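Local coordinates for protein putative 6-phosphogluconolactonase (Neisseria gonorrhoeae, PDB 3LHI) that probably hydrolyses 6-phosphogluconolactone to 6-phosphogluconate, the second step of the oxidative branch of the pentose phosphate pathway, at residues G35-S41 with Q127-L133; F50-K56 with Y88-A94; I100-E104 with Y120-K126. All coordinates share one frame; numbering follows the deposited sequence. Where two conformers were deposited one is given.

Interaction 1 lies in the core and joins two neighbouring parallel strands, while interactions 2 and 3 are partly buried and sit in the segments that connect strands; along the chain both are nested inside the loop that interaction 1 closes. Segment 35-41 touches both: Val-40 and Ser-41 pack on Phe-50 of interaction 2, and Val-37 CG1 meets Ile-100 CD1 of interaction 3. Interactions 2 and 3 do not touch each other. Their chemistry follows their place. Backbone hydrogen bonds and aliphatic groups dominate in the sheet, side-chain amides, a hydroxyl and a lysine link helix end to loop in interaction 2, and CH-pi contacts on two rings and one bridging water mark interaction 3.

Interaction 1: G35-S41 with Q127-L133; sequences GAVLAVS and QPDVLIL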
loop_
_atom_site.group_PDB
_atom_site.type_symbol
_atom_site.label_atom_id
_atom_site.label_comp_id
_atom_site.label_asym_id
_atom_site.label_seq_id
_atom_site.Cartn_x
_atom_site.Cartn_y
_atom_site.Cartn_z
ATOM N N GLY A 35 8.973 13.701 -11.536
ATOM C CA GLY A 35 9.169 12.409 -10.890
ATOM C C GLY A 35 7.969 12.123 -10.056
ATOM O O GLY A 35 7.176 12.989 -9.747
ATOM N N ALA A 36 7.798 10.828 -9.748
ATOM C CA ALA A 36 6.666 10.387 -8.924
ATOM C C ALA A 36 7.079 9.191 -8.132
ATOM O O ALA A 36 7.970 8.442 -8.566
ATOM C CB ALA A 36 5.466 10.053 -9.788
ATOM N N VAL A 37 6.452 9.000 -6.983
ATOM C CA VAL A 37 6.622 7.791 -6.153
ATOM C C VAL A 37 5.256 7.157 -5.949
ATOM O O VAL A 37 4.304 7.817 -5.506
ATOM C CB VAL A 37 7.318 8.092 -4.839
ATOM C CG1 VAL A 37 7.337 6.816 -3.915
ATOM C CG2 VAL A 37 8.725 8.636 -5.099
ATOM N N LEU A 38 5.172 5.865 -6.307
ATOM C CA LEU A 38 3.969 5.053 -6.153
ATOM C C LEU A 38 4.234 3.989 -5.059
ATOM O O LEU A 38 5.258 3.261 -5.124
ATOM C CB LEU A 38 3.763 4.292 -7.475
ATOM C CG LEU A 38 2.682 3.202 -7.505
ATOM C CD1 LEU A 38 1.298 3.858 -7.341
ATOM C CD2 LEU A 38 2.730 2.353 -8.762
ATOM N N ALA A 39 3.330 3.877 -4.086
ATOM C CA ALA A 39 3.392 2.806 -3.088
ATOM C C ALA A 39 2.170 1.913 -3.329
ATOM O O ALA A 39 1.044 2.390 -3.453
ATOM C CB ALA A 39 3.393 3.386 -1.642
ATOM N N VAL A 40 2.413 0.597 -3.396
ATOM C CA VAL A 40 1.355 -0.381 -3.592
ATOM C C VAL A 40 1.295 -1.367 -2.422
ATOM O O VAL A 40 2.263 -1.564 -1.697
ATOM C CB VAL A 40 1.551 -1.159 -4.931
ATOM C CG1 VAL A 40 1.572 -0.162 -6.124
ATOM C CG2 VAL A 40 2.832 -2.016 -4.911
ATOM N N SER A 41 0.127 -1.994 -2.327
ATOM C CA SER A 41 -0.125 -3.037 -1.341
ATOM C C SER A 41 -0.080 -4.414 -2.004
ATOM O O SER A 41 -0.284 -4.537 -3.219
ATOM C CB SER A 41 -1.454 -2.780 -0.635
ATOM O OG SER A 41 -1.421 -1.543 0.070
ATOM N N GLN A 127 8.443 9.880 0.493
ATOM C CA GLN A 127 7.026 10.088 0.619
ATOM C C GLN A 127 6.310 9.767 -0.705
ATOM O O GLN A 127 6.610 10.399 -1.729
ATOM C CB GLN A 127 6.706 11.541 0.997
ATOM C CG GLN A 127 5.228 11.903 1.087
ATOM C CD GLN A 127 4.544 11.308 2.287
ATOM O OE1 GLN A 127 4.890 11.696 3.428
ATOM N NE2 GLN A 127 3.512 10.416 2.066
ATOM N N PRO A 128 5.365 8.828 -0.701
ATOM C CA PRO A 128 4.659 8.585 -1.933
ATOM C C PRO A 128 3.794 9.716 -2.408
ATOM O O PRO A 128 3.245 10.442 -1.572
ATOM C CB PRO A 128 3.838 7.320 -1.663
ATOM C CG PRO A 128 4.552 6.693 -0.516
ATOM C CD PRO A 128 5.106 7.811 0.302
ATOM N N ASP A 129 3.656 9.856 -3.733
ATOM C CA ASP A 129 2.677 10.742 -4.337
ATOM C C ASP A 129 1.348 10.040 -4.507
ATOM O O ASP A 129 0.280 10.652 -4.447
ATOM C CB ASP A 129 3.165 11.203 -5.689
ATOM C CG ASP A 129 4.443 11.946 -5.575
ATOM O OD1 ASP A 129 4.403 13.014 -4.873
ATOM O OD2 ASP A 129 5.477 11.501 -6.112
ATOM N N VAL A 130 1.405 8.725 -4.775
ATOM C CA VAL A 130 0.205 7.907 -5.044
ATOM C C VAL A 130 0.354 6.627 -4.225
ATOM O O VAL A 130 1.419 5.989 -4.280
ATOM C CB VAL A 130 0.038 7.591 -6.548
ATOM C CG1 VAL A 130 -1.237 6.744 -6.782
ATOM C CG2 VAL A 130 -0.002 8.888 -7.383
ATOM N N LEU A 131 -0.678 6.278 -3.483
ATOM C CA LEU A 131 -0.691 5.077 -2.628
ATOM C C LEU A 131 -1.927 4.269 -2.964
ATOM O O LEU A 131 -3.026 4.820 -3.055
ATOM C CB LEU A 131 -0.738 5.517 -1.159
ATOM C CG LEU A 131 -1.096 4.467 -0.121
ATOM C CD1 LEU A 131 -0.037 3.323 -0.031
ATOM C CD2 LEU A 131 -1.243 5.154 1.261
ATOM N N ILE A 132 -1.767 2.961 -3.171
ATOM C CA ILE A 132 -2.923 2.062 -3.242
ATOM C C ILE A 132 -2.878 1.128 -2.026
ATOM O O ILE A 132 -1.918 0.374 -1.804
ATOM C CB ILE A 132 -3.061 1.244 -4.552
ATOM C CG1 ILE A 132 -3.024 2.134 -5.797
ATOM C CG2 ILE A 132 -4.374 0.415 -4.514
ATOM C CD1 ILE A 132 -1.654 2.502 -6.240
ATOM N N LEU A 133 -3.941 1.258 -1.240
ATOM C CA LEU A 133 -4.218 0.452 -0.069
ATOM C C LEU A 133 -5.123 -0.724 -0.395
ATOM O O LEU A 133 -5.839 -0.708 -1.411
ATOM C CB LEU A 133 -4.896 1.318 0.992
ATOM C CG LEU A 133 -4.039 2.408 1.641
ATOM C CD1 LEU A 133 -4.880 3.261 2.569
ATOM C CD2 LEU A 133 -2.860 1.774 2.362
#
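Strands 36-40 and 130-133 are parallel neighbours in the central sheet of this Rossmann-like fold, and Ala-39 sits at the middle of their pairing. Its N donates to Val-130 O at 2.9 Å, and its O accepts from Ile-132 N at the same distance, 2.9 Å. Val-37 O takes two donors: Val-130 N comes nearly head-on to the carbonyl at 3.1 Å, whereas Asp-129 N, at 2.8 Å, is tilted from the carbonyl plane. At the other end of the pairing, Ser-41 OG donates to a lone pair of Ile-132 O (2.7 Å) in the carbonyl plane. The methyl of Ala-39 touches both Pro-128 CG and Leu-131 CD1, while Leu-38 and Val-130 point to the opposite face, where helix 11-33 packs on Val-130. Asp-129 has CG beside its own backbone N (chi1 -60°), which brings the carboxylate to the backbone of strand 36-40. There OD2 receives Val-37 N at 2.8 Å on its anti side, 17° out of the carboxylate plane. OD1 forms a salt bridge with Lys-33 of helix 11-33, and with both oxygens engaged in this way Asp-129 probably stays ionised.

Interaction 2: F50-K56 with Y88-A94; sequences FNALSQK and YLLKNKA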
loop_
_atom_site.group_PDB
_atom_site.type_symbol
_atom_site.label_atom_id
_atom_site.label_comp_id
_atom_site.label_asym_id
_atom_site.label_seq_id
_atom_site.Cartn_x
_atom_site.Cartn_y
_atom_site.Cartn_z
ATOM N N PHE A 50 -2.165 -4.403 -11.158
ATOM C CA PHE A 50 -0.760 -4.300 -11.433
ATOM C C PHE A 50 -0.493 -4.609 -12.912
ATOM O O PHE A 50 0.330 -3.943 -13.565
ATOM C CB PHE A 50 0.054 -5.285 -10.607
ATOM C CG PHE A 50 0.171 -4.988 -9.123
ATOM C CD1 PHE A 50 -0.198 -3.799 -8.573
ATOM C CD2 PHE A 50 0.683 -5.965 -8.303
ATOM C CE1 PHE A 50 -0.055 -3.588 -7.189
ATOM C CE2 PHE A 50 0.813 -5.759 -6.926
ATOM C CZ PHE A 50 0.459 -4.556 -6.404
ATOM N N ASN A 51 -1.078 -5.698 -13.410
ATOM C CA ASN A 51 -0.834 -6.081 -14.786
ATOM C C ASN A 51 -1.276 -4.972 -15.754
ATOM O O ASN A 51 -0.535 -4.619 -16.688
ATOM C CB ASN A 51 -1.500 -7.426 -15.081
ATOM C CG ASN A 51 -1.246 -7.888 -16.488
ATOM O OD1 ASN A 51 -0.098 -8.162 -16.845
ATOM N ND2 ASN A 51 -2.302 -7.894 -17.287
ATOM N N ALA A 52 -2.466 -4.441 -15.558
ATOM C CA ALA A 52 -2.965 -3.372 -16.400
ATOM C C ALA A 52 -2.047 -2.133 -16.290
ATOM O O ALA A 52 -1.738 -1.460 -17.282
ATOM C CB ALA A 52 -4.406 -3.024 -16.061
ATOM N N LEU A 53 -1.675 -1.759 -15.069
ATOM C CA LEU A 53 -0.852 -0.564 -14.867
ATOM C C LEU A 53 0.495 -0.739 -15.544
ATOM O O LEU A 53 1.037 0.238 -16.107
ATOM C CB LEU A 53 -0.689 -0.281 -13.378
ATOM C CG LEU A 53 0.178 0.911 -12.994
ATOM C CD1 LEU A 53 -0.458 2.211 -13.534
ATOM C CD2 LEU A 53 0.324 0.971 -11.489
ATOM N N SER A 54 1.044 -1.966 -15.517
ATOM C CA SER A 54 2.370 -2.232 -16.060
ATOM C C SER A 54 2.462 -1.921 -17.556
ATOM O O SER A 54 3.565 -1.710 -18.080
ATOM C CB SER A 54 2.802 -3.673 -15.806
ATOM O OG SER A 54 2.149 -4.599 -16.685
ATOM N N GLN A 55 1.321 -1.941 -18.240
ATOM C CA GLN A 55 1.232 -1.678 -19.680
ATOM C C GLN A 55 1.099 -0.220 -20.031
ATOM O O GLN A 55 1.184 0.136 -21.204
ATOM C CB GLN A 55 0.049 -2.461 -20.281
ATOM C CG GLN A 55 0.218 -3.983 -20.182
ATOM C CD GLN A 55 -0.957 -4.746 -20.751
ATOM O OE1 GLN A 55 -1.840 -4.163 -21.359
ATOM N NE2 GLN A 55 -0.950 -6.041 -20.571
ATOM N N LYS A 56 0.855 0.635 -19.052
ATOM C CA LYS A 56 0.667 2.058 -19.314
ATOM C C LYS A 56 1.990 2.698 -19.793
ATOM O O LYS A 56 3.099 2.409 -19.247
ATOM C CB LYS A 56 0.162 2.760 -18.048
ATOM C CG LYS A 56 -1.205 2.362 -17.617
ATOM C CD LYS A 56 -2.241 2.945 -18.576
ATOM C CE LYS A 56 -3.639 2.738 -18.099
ATOM N NZ LYS A 56 -4.641 3.499 -18.963
ATOM N N TYR A 88 4.411 -9.390 -10.806
ATOM C CA TYR A 88 3.221 -8.924 -11.476
ATOM C C TYR A 88 3.201 -7.494 -11.925
ATOM O O TYR A 88 2.397 -7.148 -12.769
ATOM C CB TYR A 88 2.004 -9.236 -10.612
ATOM C CG TYR A 88 1.721 -10.704 -10.316
ATOM C CD1 TYR A 88 1.182 -11.538 -11.279
ATOM C CD2 TYR A 88 1.933 -11.228 -9.046
ATOM C CE1 TYR A 88 0.861 -12.823 -10.987
ATOM C CE2 TYR A 88 1.606 -12.527 -8.761
ATOM C CZ TYR A 88 1.024 -13.292 -9.733
ATOM O OH TYR A 88 0.655 -14.598 -9.378
ATOM N N LEU A 89 4.024 -6.633 -11.327
ATOM C CA LEU A 89 4.034 -5.212 -11.674
ATOM C C LEU A 89 5.287 -4.763 -12.415
ATOM O O LEU A 89 5.165 -3.991 -13.352
ATOM C CB LEU A 89 3.857 -4.372 -10.381
ATOM C CG LEU A 89 3.831 -2.828 -10.599
ATOM C CD1 LEU A 89 2.747 -2.353 -11.592
ATOM C CD2 LEU A 89 3.641 -2.138 -9.194
ATOM N N LEU A 90 6.460 -5.196 -11.973
ATOM C CA LEU A 90 7.719 -4.686 -12.549
ATOM C C LEU A 90 8.079 -5.478 -13.800
ATOM O O LEU A 90 9.032 -6.254 -13.834
ATOM C CB LEU A 90 8.837 -4.709 -11.527
ATOM C CG LEU A 90 8.580 -3.906 -10.237
ATOM C CD1 LEU A 90 9.759 -4.043 -9.299
ATOM C CD2 LEU A 90 8.238 -2.432 -10.495
ATOM N N LYS A 91 7.271 -5.243 -14.812
ATOM C CA LYS A 91 7.288 -5.958 -16.099
ATOM C C LYS A 91 6.655 -5.021 -17.091
ATOM O O LYS A 91 6.053 -4.011 -16.757
ATOM C CB LYS A 91 6.533 -7.274 -16.018
ATOM C CG LYS A 91 5.085 -7.087 -15.807
ATOM C CD LYS A 91 4.339 -8.405 -15.661
ATOM C CE LYS A 91 2.809 -8.115 -15.765
ATOM N NZ LYS A 91 1.940 -9.067 -15.055
ATOM N N ASN A 92 6.722 -5.389 -18.391
ATOM C CA ASN A 92 6.177 -4.530 -19.439
ATOM C C ASN A 92 6.821 -3.124 -19.297
ATOM O O ASN A 92 8.006 -3.050 -18.993
ATOM C CB ASN A 92 4.650 -4.506 -19.420
ATOM C CG ASN A 92 4.038 -5.867 -19.674
ATOM O OD1 ASN A 92 4.474 -6.602 -20.566
ATOM N ND2 ASN A 92 3.017 -6.210 -18.888
ATOM N N LYS A 93 6.076 -2.054 -19.533
ATOM C CA LYS A 93 6.663 -0.737 -19.519
ATOM C C LYS A 93 7.163 -0.372 -18.084
ATOM O O LYS A 93 8.149 0.328 -17.935
ATOM C CB LYS A 93 5.646 0.300 -19.993
ATOM C CG LYS A 93 5.060 0.059 -21.403
ATOM C CD LYS A 93 6.017 0.234 -22.418
ATOM C CE LYS A 93 5.295 0.401 -23.841
ATOM N NZ LYS A 93 6.286 0.437 -24.915
ATOM N N ALA A 94 6.484 -0.874 -17.047
ATOM C CA ALA A 94 6.824 -0.538 -15.684
ATOM C C ALA A 94 8.105 -1.226 -15.212
ATOM O O ALA A 94 8.600 -0.909 -14.124
ATOM C CB ALA A 94 5.651 -0.867 -14.743
#
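The ring of Phe-50 carries Leu-89 CD2 over one face, 4.2 Å above the plane and displaced toward the rim, while the CB of Tyr-88 meets its edge close to the ring plane. The two side chains of Phe-50 and Leu-89 cross at about a right angle, CB to CB 3.9 Å. CD1 of Leu-89 turns the other way, to the backbone O of Phe-50 and to CD2 of Leu-53. The second flat group is the amide of Asn-92, whose plane stands 79° from that of Gln-55 alongside. Its ND2 donates almost straight to Ser-54 OG, at 2.9 Å and 172°, and the hydroxyl lies practically in the amide plane. That hydroxyl is itself a donor, to Asn-51 O one turn back in the helix (2.7 Å). Both bonds depend on the Ser-54 chi1 of 76°, which sets OG between its own N and carbonyl carbon.

Helix 47-54 links strand 36-40 to strand 63-71 in a beta-alpha-beta unit, and here its last turn is joined to the loop that leads from helix 81-88 to strand 98-99. The loop leaves through an inverse gamma turn centred on Leu-90. Past it, the long side chain of Lys-91 runs back past Ser-54 along the flank of the last turn, extended beyond CG, and NZ donates both to Asn-51 OD1 (2.9 Å) and to Tyr-88 O (3.0 Å). The ammonium approaches the latter from above the carbonyl plane. Ala-94 N donates to Ser-54 O at 3.2 Å, on a lone pair in the carbonyl plane. Beside it, CB of Lys-93 rests against Lys-56 O (3.4 Å), a carbonyl that also receives the indole NH of Trp-60.

Interaction 3: I100-E104 with Y120-K126; sequences IPMVE and YALKHYK
Pro-101 O and Ala-121 O are bridged by one water, which donates to both, at 2.7 Å to Pro-101 O and 2.8 Å to Ala-121 O. The bridge ties the loop after strand 98-99 to the last turns of helix 114-124, the helix of a beta-alpha-beta crossover that leads on to strand 130-133. No direct hydrogen bond spans the two segments, and much of the rest is aliphatic carbon set over ring faces. CG of Pro-101 lies over one face of the His-124 ring, 3.9 Å from its centroid in a CH-pi contact. NE2 of that imidazole in turn sits 3.4 Å above the plane of the Tyr-120 ring, near its rim. CG anti to the backbone N (chi1 169°) turns the phenol to the loop, and Glu-104 CB makes a CH-pi contact on its opposite face. Beyond CG the Glu-104 chain is extended and its carboxylate lies only 12° from parallel to the ring. Met-102, a selenomethionine here, turns its backbone O to the edge of the Tyr-120 ring; this buried oxygen has no polar partner in the model, and its neighbour is Ala-121 CB at 3.5 Å. Ile-100 CG2 abuts His-124 O at 3.2 Å.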
loop_
_atom_site.group_PDB
_atom_site.type_symbol
_atom_site.label_atom_id
_atom_site.label_comp_id
_atom_site.label_asym_id
_atom_site.label_seq_id
_atom_site.Cartn_x
_atom_site.Cartn_y
_atom_site.Cartn_z
ATOM N N ILE A 100 12.187 1.038 -4.802
ATOM C CA ILE A 100 12.613 1.578 -3.509
ATOM C C ILE A 100 12.351 0.468 -2.464
ATOM O O ILE A 100 11.217 0.103 -2.182
ATOM C CB ILE A 100 11.824 2.867 -3.145
ATOM C CG1 ILE A 100 11.967 3.951 -4.232
ATOM C CG2 ILE A 100 12.275 3.359 -1.748
ATOM C CD1 ILE A 100 10.941 5.069 -4.112
ATOM N N PRO A 101 13.425 -0.157 -1.951
ATOM C CA PRO A 101 13.270 -1.379 -1.162
ATOM C C PRO A 101 12.768 -1.163 0.233
ATOM O O PRO A 101 13.036 -0.104 0.864
ATOM C CB PRO A 101 14.666 -1.947 -1.138
ATOM C CG PRO A 101 15.530 -0.718 -1.127
ATOM C CD PRO A 101 14.860 0.197 -2.138
HETATM N N MSE A 102 12.099 -2.193 0.736
HETATM C CA MSE A 102 11.646 -2.291 2.107
HETATM C C MSE A 102 12.445 -3.336 2.927
HETATM O O MSE A 102 12.667 -3.164 4.121
HETATM C CB MSE A 102 10.156 -2.636 2.117
HETATM C CG MSE A 102 9.210 -1.520 1.650
HETATM SE SE MSE A 102 8.931 -0.185 3.055
HETATM C CE MSE A 102 7.205 -0.879 3.775
ATOM N N VAL A 103 12.823 -4.428 2.263
ATOM C CA VAL A 103 13.695 -5.507 2.773
ATOM C C VAL A 103 14.828 -5.652 1.772
ATOM O O VAL A 103 14.622 -5.643 0.534
ATOM C CB VAL A 103 12.899 -6.859 2.904
ATOM C CG1 VAL A 103 13.816 -8.024 3.256
ATOM C CG2 VAL A 103 11.867 -6.723 4.011
ATOM N N GLU A 104 16.056 -5.800 2.291
ATOM C CA GLU A 104 17.243 -5.913 1.459
ATOM C C GLU A 104 17.317 -7.269 0.774
ATOM O O GLU A 104 17.168 -8.296 1.443
ATOM C CB GLU A 104 18.479 -5.695 2.361
ATOM C CG GLU A 104 19.758 -5.477 1.595
ATOM C CD GLU A 104 20.933 -5.047 2.464
ATOM O OE1 GLU A 104 20.773 -5.001 3.700
ATOM O OE2 GLU A 104 21.983 -4.761 1.852
ATOM N N TYR A 120 16.940 0.263 7.757
ATOM C CA TYR A 120 17.319 0.169 6.341
ATOM C C TYR A 120 16.205 0.774 5.488
ATOM O O TYR A 120 16.473 1.598 4.623
ATOM C CB TYR A 120 17.581 -1.303 5.950
ATOM C CG TYR A 120 17.721 -1.599 4.475
ATOM C CD1 TYR A 120 16.597 -1.928 3.705
ATOM C CD2 TYR A 120 18.947 -1.570 3.862
ATOM C CE1 TYR A 120 16.705 -2.203 2.347
ATOM C CE2 TYR A 120 19.075 -1.834 2.516
ATOM C CZ TYR A 120 17.928 -2.136 1.754
ATOM O OH TYR A 120 18.030 -2.426 0.406
ATOM N N ALA A 121 14.974 0.373 5.753
ATOM C CA ALA A 121 13.833 0.872 4.958
ATOM C C ALA A 121 13.676 2.414 5.076
ATOM O O ALA A 121 13.440 3.102 4.072
ATOM C CB ALA A 121 12.569 0.149 5.328
ATOM N N LEU A 122 13.886 2.930 6.294
ATOM C CA LEU A 122 13.785 4.384 6.530
ATOM C C LEU A 122 14.814 5.158 5.751
ATOM O O LEU A 122 14.555 6.282 5.335
ATOM C CB LEU A 122 13.865 4.705 8.029
ATOM C CG LEU A 122 12.618 4.423 8.893
ATOM C CD1 LEU A 122 12.972 4.442 10.404
ATOM C CD2 LEU A 122 11.427 5.318 8.540
ATOM N N LYS A 123 16.008 4.587 5.571
ATOM C CA LYS A 123 17.063 5.200 4.778
ATOM C C LYS A 123 16.725 5.334 3.292
ATOM O O LYS A 123 17.294 6.194 2.629
ATOM C CB LYS A 123 18.398 4.488 4.946
ATOM C CG LYS A 123 19.015 4.740 6.309
ATOM C CD LYS A 123 20.297 3.894 6.443
ATOM C CE LYS A 123 21.028 4.139 7.782
ATOM N NZ LYS A 123 20.180 4.301 9.023
ATOM N N HIS A 124 15.839 4.458 2.761
ATOM C CA HIS A 124 15.478 4.495 1.354
ATOM C C HIS A 124 14.133 5.187 1.093
ATOM O O HIS A 124 13.805 5.556 -0.035
ATOM C CB HIS A 124 15.416 3.061 0.839
ATOM C CG HIS A 124 16.736 2.376 0.820
ATOM N ND1 HIS A 124 17.515 2.309 -0.311
ATOM C CD2 HIS A 124 17.439 1.771 1.804
ATOM C CE1 HIS A 124 18.648 1.681 -0.027
ATOM N NE2 HIS A 124 18.611 1.317 1.242
ATOM N N TYR A 125 13.325 5.324 2.129
ATOM C CA TYR A 125 11.968 5.819 1.996
ATOM C C TYR A 125 11.862 7.220 1.406
ATOM O O TYR A 125 12.591 8.148 1.800
ATOM C CB TYR A 125 11.281 5.852 3.363
ATOM C CG TYR A 125 9.891 6.410 3.364
ATOM C CD1 TYR A 125 8.808 5.588 3.152
ATOM C CD2 TYR A 125 9.640 7.754 3.592
ATOM C CE1 TYR A 125 7.548 6.051 3.142
ATOM C CE2 TYR A 125 8.368 8.249 3.610
ATOM C CZ TYR A 125 7.297 7.408 3.410
ATOM O OH TYR A 125 6.007 7.886 3.456
ATOM N N LYS A 126 10.913 7.352 0.482
ATOM C CA LYS A 126 10.468 8.614 -0.069
ATOM C C LYS A 126 8.948 8.714 0.119
ATOM O O LYS A 126 8.228 7.738 -0.111
ATOM C CB LYS A 126 10.799 8.680 -1.568
ATOM C CG LYS A 126 12.287 8.484 -1.845
ATOM C CD LYS A 126 12.604 8.583 -3.320
ATOM C CE LYS A 126 12.447 9.991 -3.881
ATOM N NZ LYS A 126 13.200 10.022 -5.167
HETATM O O HOH W 1 11.856 2.043 2.037
#